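Long-range contact in hypothetical protein (Aquifex aeolicus, PDB 2HEK), which is of unknown function but binds zinc and GDP at separate sites and, as an HD-domain protein, may act as a dGTPase: residues K281-F295 with K350-A364. Sequence-based numbering, arbitrary orientation.
Sequences KHFKTLLSTENYEKF and KLYRIYVDRQLWEKA. With GDP (guanosine-5'-diphosphate), chain G.
The extended chain of K284 lies across one face of the W361 indole, CE 3.6 Å from the centroid of the six-membered ring and NZ, in a cation-pi contact, at 4.1 Å. With CG anti to the backbone N (chi1 -180°), a lysine suits this place: its methylenes cover the ring while its charge meets the pi cloud. Tryptophan offers an N-H besides its face: NE1 donates to T285 O (3.2 Å) from above the carbonyl plane. With an alanine at W361, K284 is likely to lose the indole beneath its methylenes, and T285 O the NE1 donor. D357 N lies over one face of F283. H282 uses both ring nitrogens, ND1 donating to F283 O, which fixes the ring's rotation, and NE2 to GDP O2A (2.8 Å). At the other end Y292 turns its edge to one face of Y352, a T-shaped pair with planes at 79°; Y352 CB sits over F295, 3.4 Å from its CG, while its OH reaches E317. On the sheet face opposite I354 and Y352, R353 NE donates to S288 OG (2.9 Å) and NH1 to F222 O. At a classic beta bulge I354 O accepts from L286 N (2.7 Å) and L287 N (3.2 Å). Strand 284-289 edges a three-stranded sheet, with 349-356 central and 311-318 beyond; helix 292-305 packs on L286, L287 and I354, and helix 224-240 on T285 and Y355.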
loop_
_atom_site.group_PDB
_atom_site.type_symbol
_atom_site.label_atom_id
_atom_site.label_comp_id
_atom_site.label_asym_id
_atom_site.label_seq_id
_atom_site.Cartn_x
_atom_site.Cartn_y
_atom_site.Cartn_z
ATOM N N LYS A 281 -1.470 32.786 -16.223
ATOM C CA LYS A 281 -2.403 33.842 -16.630
ATOM C C LYS A 281 -3.580 33.238 -17.416
ATOM O O LYS A 281 -4.187 33.925 -18.231
ATOM C CB LYS A 281 -1.688 34.916 -17.457
ATOM C CG LYS A 281 -0.574 35.653 -16.732
ATOM C CD LYS A 281 -0.078 36.842 -17.542
ATOM C CE LYS A 281 1.136 37.505 -16.914
ATOM N NZ LYS A 281 2.062 38.050 -17.946
ATOM N N HIS A 282 -3.872 31.952 -17.160
ATOM C CA HIS A 282 -5.007 31.265 -17.783
ATOM C C HIS A 282 -6.296 32.004 -17.413
ATOM O O HIS A 282 -6.387 32.593 -16.327
ATOM C CB HIS A 282 -5.085 29.771 -17.329
ATOM C CG HIS A 282 -5.244 29.577 -15.847
ATOM N ND1 HIS A 282 -6.469 29.638 -15.210
ATOM C CD2 HIS A 282 -4.345 29.243 -14.889
ATOM C CE1 HIS A 282 -6.306 29.432 -13.912
ATOM N NE2 HIS A 282 -5.025 29.175 -13.692
ATOM N N PHE A 283 -7.295 31.956 -18.294
ATOM C CA PHE A 283 -8.610 32.488 -17.938
ATOM C C PHE A 283 -9.057 31.868 -16.622
ATOM O O PHE A 283 -8.795 30.681 -16.339
ATOM C CB PHE A 283 -9.637 32.253 -19.043
ATOM C CG PHE A 283 -9.483 33.162 -20.263
ATOM C CD1 PHE A 283 -8.319 33.881 -20.495
ATOM C CD2 PHE A 283 -10.510 33.260 -21.188
ATOM C CE1 PHE A 283 -8.193 34.695 -21.631
ATOM C CE2 PHE A 283 -10.402 34.072 -22.333
ATOM C CZ PHE A 283 -9.239 34.794 -22.556
ATOM N N LYS A 284 -9.693 32.682 -15.798
ATOM C CA LYS A 284 -10.097 32.260 -14.468
ATOM C C LYS A 284 -11.544 31.724 -14.489
ATOM O O LYS A 284 -12.385 32.235 -15.218
ATOM C CB LYS A 284 -9.918 33.437 -13.523
ATOM C CG LYS A 284 -10.285 33.179 -12.088
ATOM C CD LYS A 284 -9.633 34.231 -11.202
ATOM C CE LYS A 284 -9.739 33.866 -9.732
ATOM N NZ LYS A 284 -8.868 34.760 -8.909
ATOM N N THR A 285 -11.826 30.682 -13.711
ATOM C CA THR A 285 -13.162 30.084 -13.693
ATOM C C THR A 285 -14.164 31.067 -13.062
ATOM O O THR A 285 -14.017 31.458 -11.912
ATOM C CB THR A 285 -13.197 28.736 -12.910
ATOM O OG1 THR A 285 -12.173 27.864 -13.415
ATOM C CG2 THR A 285 -14.530 28.059 -13.094
ATOM N N LEU A 286 -15.167 31.461 -13.822
ATOM C CA LEU A 286 -16.221 32.325 -13.263
ATOM C C LEU A 286 -17.371 31.474 -12.714
ATOM O O LEU A 286 -17.877 31.721 -11.627
ATOM C CB LEU A 286 -16.723 33.293 -14.343
ATOM C CG LEU A 286 -17.841 34.299 -13.998
ATOM C CD1 LEU A 286 -17.424 35.233 -12.865
ATOM C CD2 LEU A 286 -18.177 35.073 -15.251
ATOM N N LEU A 287 -17.764 30.460 -13.476
ATOM C CA LEU A 287 -18.857 29.589 -13.104
ATOM C C LEU A 287 -18.485 28.139 -13.393
ATOM O O LEU A 287 -18.001 27.820 -14.481
ATOM C CB LEU A 287 -20.110 29.944 -13.919
ATOM C CG LEU A 287 -21.367 29.099 -13.679
ATOM C CD1 LEU A 287 -21.883 29.329 -12.277
ATOM C CD2 LEU A 287 -22.461 29.365 -14.735
ATOM N N SER A 288 -18.805 27.249 -12.460
ATOM C CA SER A 288 -18.663 25.820 -12.681
ATOM C C SER A 288 -19.927 25.256 -12.118
ATOM O O SER A 288 -20.186 25.373 -10.920
ATOM C CB SER A 288 -17.440 25.220 -11.983
ATOM O OG SER A 288 -17.463 23.801 -12.032
ATOM N N THR A 289 -20.773 24.674 -12.961
ATOM C CA THR A 289 -22.017 24.186 -12.449
ATOM C C THR A 289 -22.525 22.930 -13.145
ATOM O O THR A 289 -22.102 22.608 -14.261
ATOM C CB THR A 289 -23.098 25.269 -12.581
ATOM O OG1 THR A 289 -24.307 24.816 -11.971
ATOM C CG2 THR A 289 -23.341 25.594 -14.052
ATOM N N GLU A 290 -23.465 22.257 -12.479
ATOM C CA GLU A 290 -24.069 21.060 -13.032
ATOM C C GLU A 290 -25.413 21.391 -13.685
ATOM O O GLU A 290 -26.089 20.502 -14.189
ATOM C CB GLU A 290 -24.288 20.013 -11.939
ATOM C CG GLU A 290 -22.975 19.390 -11.549
ATOM C CD GLU A 290 -23.076 18.595 -10.272
ATOM O OE1 GLU A 290 -23.823 17.600 -10.222
ATOM O OE2 GLU A 290 -22.381 18.971 -9.303
ATOM N N ASN A 291 -25.810 22.674 -13.653
ATOM C CA ASN A 291 -27.149 23.102 -14.046
ATOM C C ASN A 291 -27.062 23.799 -15.372
ATOM O O ASN A 291 -26.537 24.910 -15.434
ATOM C CB ASN A 291 -27.671 24.031 -12.944
ATOM C CG ASN A 291 -28.998 24.709 -13.285
ATOM O OD1 ASN A 291 -29.348 24.930 -14.442
ATOM N ND2 ASN A 291 -29.734 25.050 -12.251
ATOM N N TYR A 292 -27.562 23.159 -16.427
ATOM C CA TYR A 292 -27.449 23.703 -17.773
ATOM C C TYR A 292 -28.152 25.049 -17.908
ATOM O O TYR A 292 -27.675 25.923 -18.642
ATOM C CB TYR A 292 -27.980 22.740 -18.815
ATOM C CG TYR A 292 -27.729 23.193 -20.249
ATOM C CD1 TYR A 292 -26.497 22.957 -20.869
ATOM C CD2 TYR A 292 -28.726 23.851 -20.994
ATOM C CE1 TYR A 292 -26.252 23.359 -22.198
ATOM C CE2 TYR A 292 -28.492 24.250 -22.335
ATOM C CZ TYR A 292 -27.255 23.996 -22.919
ATOM O OH TYR A 292 -27.004 24.380 -24.225
ATOM N N GLU A 293 -29.259 25.224 -17.182
ATOM C CA GLU A 293 -29.995 26.479 -17.248
ATOM C C GLU A 293 -29.207 27.641 -16.653
ATOM O O GLU A 293 -29.136 28.692 -17.273
ATOM C CB GLU A 293 -31.381 26.373 -16.604
ATOM C CG GLU A 293 -32.294 27.514 -17.058
ATOM C CD GLU A 293 -33.709 27.469 -16.464
ATOM O OE1 GLU A 293 -34.120 26.432 -15.882
ATOM O OE2 GLU A 293 -34.399 28.504 -16.600
ATOM N N LYS A 294 -28.616 27.458 -15.467
ATOM C CA LYS A 294 -27.741 28.480 -14.881
ATOM C C LYS A 294 -26.576 28.846 -15.830
ATOM O O LYS A 294 -26.278 30.038 -16.064
ATOM C CB LYS A 294 -27.232 28.015 -13.521
ATOM C CG LYS A 294 -26.597 29.085 -12.636
ATOM C CD LYS A 294 -25.996 28.429 -11.387
ATOM C CE LYS A 294 -25.949 29.376 -10.186
ATOM N NZ LYS A 294 -24.690 30.195 -10.108
ATOM N N PHE A 295 -25.939 27.822 -16.390
ATOM C CA PHE A 295 -24.916 28.012 -17.431
ATOM C C PHE A 295 -25.431 28.864 -18.606
ATOM O O PHE A 295 -24.823 29.883 -18.929
ATOM C CB PHE A 295 -24.399 26.649 -17.928
ATOM C CG PHE A 295 -23.501 26.726 -19.128
ATOM C CD1 PHE A 295 -22.205 27.251 -19.028
ATOM C CD2 PHE A 295 -23.935 26.258 -20.359
ATOM C CE1 PHE A 295 -21.372 27.320 -20.139
ATOM C CE2 PHE A 295 -23.120 26.334 -21.481
ATOM C CZ PHE A 295 -21.819 26.856 -21.366
ATOM N N LYS A 350 -22.004 15.753 -15.597
ATOM C CA LYS A 350 -22.395 16.918 -16.427
ATOM C C LYS A 350 -21.834 18.154 -15.788
ATOM O O LYS A 350 -22.232 18.498 -14.682
ATOM C CB LYS A 350 -23.925 17.042 -16.483
ATOM C CG LYS A 350 -24.612 16.010 -17.371
ATOM C CD LYS A 350 -26.123 15.934 -17.079
ATOM C CE LYS A 350 -26.916 17.020 -17.796
ATOM N NZ LYS A 350 -27.031 16.725 -19.269
ATOM N N LEU A 351 -20.908 18.839 -16.461
ATOM C CA LEU A 351 -20.309 20.024 -15.881
ATOM C C LEU A 351 -20.244 21.105 -16.928
ATOM O O LEU A 351 -19.867 20.838 -18.085
ATOM C CB LEU A 351 -18.884 19.726 -15.349
ATOM C CG LEU A 351 -18.729 18.825 -14.104
ATOM C CD1 LEU A 351 -17.327 18.183 -14.084
ATOM C CD2 LEU A 351 -18.957 19.600 -12.816
ATOM N N TYR A 352 -20.576 22.329 -16.527
ATOM C CA TYR A 352 -20.541 23.458 -17.468
ATOM C C TYR A 352 -19.694 24.517 -16.845
ATOM O O TYR A 352 -19.886 24.867 -15.700
ATOM C CB TYR A 352 -21.973 23.985 -17.754
ATOM C CG TYR A 352 -22.891 22.842 -18.057
ATOM C CD1 TYR A 352 -23.688 22.297 -17.060
ATOM C CD2 TYR A 352 -22.885 22.250 -19.312
ATOM C CE1 TYR A 352 -24.504 21.209 -17.327
ATOM C CE2 TYR A 352 -23.657 21.151 -19.573
ATOM C CZ TYR A 352 -24.482 20.661 -18.574
ATOM O OH TYR A 352 -25.255 19.568 -18.834
ATOM N N ARG A 353 -18.713 25.001 -17.586
ATOM C CA ARG A 353 -17.797 25.969 -17.020
ATOM C C ARG A 353 -17.778 27.234 -17.849
ATOM O O ARG A 353 -17.848 27.172 -19.070
ATOM C CB ARG A 353 -16.359 25.400 -16.914
ATOM C CG ARG A 353 -16.105 24.682 -15.579
ATOM C CD ARG A 353 -16.727 23.311 -15.544
ATOM N NE ARG A 353 -16.257 22.582 -14.349
ATOM C CZ ARG A 353 -15.284 21.664 -14.354
ATOM N NH1 ARG A 353 -14.679 21.313 -15.500
ATOM N NH2 ARG A 353 -14.940 21.070 -13.200
ATOM N N ILE A 354 -17.644 28.364 -17.178
ATOM C CA ILE A 354 -17.379 29.635 -17.893
ATOM C C ILE A 354 -16.093 30.217 -17.335
ATOM O O ILE A 354 -15.915 30.321 -16.121
ATOM C CB ILE A 354 -18.536 30.681 -17.754
ATOM C CG1 ILE A 354 -19.849 30.107 -18.292
ATOM C CG2 ILE A 354 -18.206 31.978 -18.526
ATOM C CD1 ILE A 354 -21.091 30.998 -18.010
ATOM N N TYR A 355 -15.199 30.582 -18.231
ATOM C CA TYR A 355 -13.914 31.144 -17.849
ATOM C C TYR A 355 -13.803 32.552 -18.427
ATOM O O TYR A 355 -14.236 32.777 -19.559
ATOM C CB TYR A 355 -12.805 30.320 -18.506
ATOM C CG TYR A 355 -12.769 28.856 -18.081
ATOM C CD1 TYR A 355 -13.344 27.881 -18.872
ATOM C CD2 TYR A 355 -12.134 28.464 -16.886
ATOM C CE1 TYR A 355 -13.297 26.506 -18.510
ATOM C CE2 TYR A 355 -12.070 27.100 -16.517
ATOM C CZ TYR A 355 -12.666 26.139 -17.335
ATOM O OH TYR A 355 -12.636 24.795 -17.010
ATOM N N VAL A 356 -13.169 33.459 -17.687
ATOM C CA VAL A 356 -12.934 34.821 -18.182
ATOM C C VAL A 356 -11.491 35.292 -18.009
ATOM O O VAL A 356 -10.822 34.935 -17.039
ATOM C CB VAL A 356 -13.878 35.852 -17.507
ATOM C CG1 VAL A 356 -15.309 35.511 -17.790
ATOM C CG2 VAL A 356 -13.659 35.877 -16.019
ATOM N N ASP A 357 -11.028 36.095 -18.964
ATOM C CA ASP A 357 -9.761 36.819 -18.850
ATOM C C ASP A 357 -9.563 37.288 -17.415
ATOM O O ASP A 357 -10.461 37.875 -16.823
ATOM C CB ASP A 357 -9.778 38.010 -19.810
ATOM C CG ASP A 357 -8.417 38.675 -19.955
ATOM O OD1 ASP A 357 -7.914 38.728 -21.103
ATOM O OD2 ASP A 357 -7.858 39.136 -18.932
ATOM N N ARG A 358 -8.393 37.031 -16.842
ATOM C CA ARG A 358 -8.200 37.328 -15.414
ATOM C C ARG A 358 -8.285 38.830 -15.051
ATOM O O ARG A 358 -8.583 39.181 -13.905
ATOM C CB ARG A 358 -6.933 36.652 -14.852
ATOM C CG ARG A 358 -5.607 37.259 -15.285
ATOM C CD ARG A 358 -4.481 36.742 -14.394
ATOM N NE ARG A 358 -3.436 37.742 -14.155
ATOM C CZ ARG A 358 -2.628 37.748 -13.092
ATOM N NH1 ARG A 358 -2.743 36.818 -12.147
ATOM N NH2 ARG A 358 -1.703 38.691 -12.966
ATOM N N GLN A 359 -8.048 39.699 -16.033
ATOM C CA GLN A 359 -8.203 41.151 -15.842
ATOM C C GLN A 359 -9.668 41.543 -15.583
ATOM O O GLN A 359 -9.959 42.315 -14.665
ATOM C CB GLN A 359 -7.655 41.924 -17.050
ATOM C CG GLN A 359 -6.157 41.754 -17.305
ATOM C CD GLN A 359 -5.735 42.196 -18.717
ATOM O OE1 GLN A 359 -6.574 42.429 -19.601
ATOM N NE2 GLN A 359 -4.427 42.311 -18.929
ATOM N N LEU A 360 -10.578 40.984 -16.381
ATOM C CA LEU A 360 -12.018 41.260 -16.291
ATOM C C LEU A 360 -12.792 40.450 -15.247
ATOM O O LEU A 360 -14.003 40.584 -15.133
ATOM C CB LEU A 360 -12.673 40.999 -17.643
ATOM C CG LEU A 360 -12.074 41.561 -18.926
ATOM C CD1 LEU A 360 -12.963 41.124 -20.058
ATOM C CD2 LEU A 360 -11.953 43.084 -18.908
ATOM N N TRP A 361 -12.107 39.613 -14.488
ATOM C CA TRP A 361 -12.796 38.637 -13.659
ATOM C C TRP A 361 -13.621 39.264 -12.536
ATOM O O TRP A 361 -14.764 38.881 -12.326
ATOM C CB TRP A 361 -11.812 37.604 -13.118
ATOM C CG TRP A 361 -12.446 36.482 -12.360
ATOM C CD1 TRP A 361 -13.087 35.391 -12.881
ATOM C CD2 TRP A 361 -12.487 36.331 -10.943
ATOM N NE1 TRP A 361 -13.525 34.571 -11.873
ATOM C CE2 TRP A 361 -13.171 35.124 -10.672
ATOM C CE3 TRP A 361 -12.014 37.102 -9.869
ATOM C CZ2 TRP A 361 -13.394 34.665 -9.368
ATOM C CZ3 TRP A 361 -12.235 36.647 -8.571
ATOM C CH2 TRP A 361 -12.919 35.434 -8.333
ATOM N N GLU A 362 -13.041 40.221 -11.814
ATOM C CA GLU A 362 -13.770 40.911 -10.749
ATOM C C GLU A 362 -14.866 41.784 -11.343
ATOM O O GLU A 362 -15.943 41.916 -10.755
ATOM C CB GLU A 362 -12.830 41.730 -9.850
ATOM C CG GLU A 362 -12.367 41.001 -8.565
ATOM C CD GLU A 362 -13.467 40.865 -7.493
ATOM O OE1 GLU A 362 -14.404 41.700 -7.462
ATOM O OE2 GLU A 362 -13.388 39.923 -6.666
ATOM N N LYS A 363 -14.593 42.351 -12.520
ATOM C CA LYS A 363 -15.570 43.155 -13.251
ATOM C C LYS A 363 -16.773 42.327 -13.688
ATOM O O LYS A 363 -17.910 42.775 -13.578
ATOM C CB LYS A 363 -14.933 43.823 -14.474
ATOM C CG LYS A 363 -14.077 45.052 -14.171
ATOM C CD LYS A 363 -13.658 45.751 -15.470
ATOM C CE LYS A 363 -12.837 47.006 -15.203
ATOM N NZ LYS A 363 -12.431 47.672 -16.476
ATOM N N ALA A 364 -16.517 41.120 -14.186
ATOM C CA ALA A 364 -17.585 40.221 -14.621
ATOM C C ALA A 364 -18.358 39.635 -13.448
ATOM O O ALA A 364 -19.544 39.367 -13.562
ATOM C CB ALA A 364 -17.028 39.112 -15.501
HETATM P PB GDP G . -6.869 28.825 -9.285
HETATM O O1B GDP G . -8.055 27.869 -9.244
HETATM O O2B GDP G . -7.305 30.221 -9.715
HETATM O O3B GDP G . -6.234 28.916 -7.899
HETATM O O3A GDP G . -5.794 28.306 -10.379
HETATM P PA GDP G . -4.201 28.207 -10.161
HETATM O O1A GDP G . -3.668 29.038 -9.024
HETATM O O2A GDP G . -3.503 28.586 -11.441
HETATM O "O5'" GDP G . -3.882 26.643 -9.888
HETATM C "C5'" GDP G . -4.808 25.700 -9.366
HETATM C "C4'" GDP G . -4.101 24.466 -8.791
HETATM O "O4'" GDP G . -2.830 24.155 -9.394
HETATM C "C3'" GDP G . -3.833 24.607 -7.316
HETATM O "O3'" GDP G . -4.337 23.364 -6.745
HETATM C "C2'" GDP G . -2.337 24.543 -7.239
HETATM O "O2'" GDP G . -2.046 23.868 -6.039
HETATM C "C1'" GDP G . -1.921 23.686 -8.406
HETATM N N9 GDP G . -0.583 24.018 -8.942
HETATM C C8 GDP G . 0.297 23.152 -9.472
HETATM N N7 GDP G . 1.399 23.786 -9.923
HETATM C C5 GDP G . 1.225 25.093 -9.670
HETATM C C6 GDP G . 2.018 26.319 -9.871
HETATM O O6 GDP G . 3.110 26.212 -10.411
HETATM N N1 GDP G . 1.503 27.513 -9.525
HETATM C C2 GDP G . 0.289 27.622 -8.945
HETATM N N2 GDP G . -0.156 28.876 -8.599
HETATM N N3 GDP G . -0.497 26.516 -8.720
HETATM C C4 GDP G . -0.081 25.265 -9.053
HETATM O O HOH W 1 -6.215 35.738 -18.376
HETATM O O HOH W 2 -15.913 21.444 -10.315
#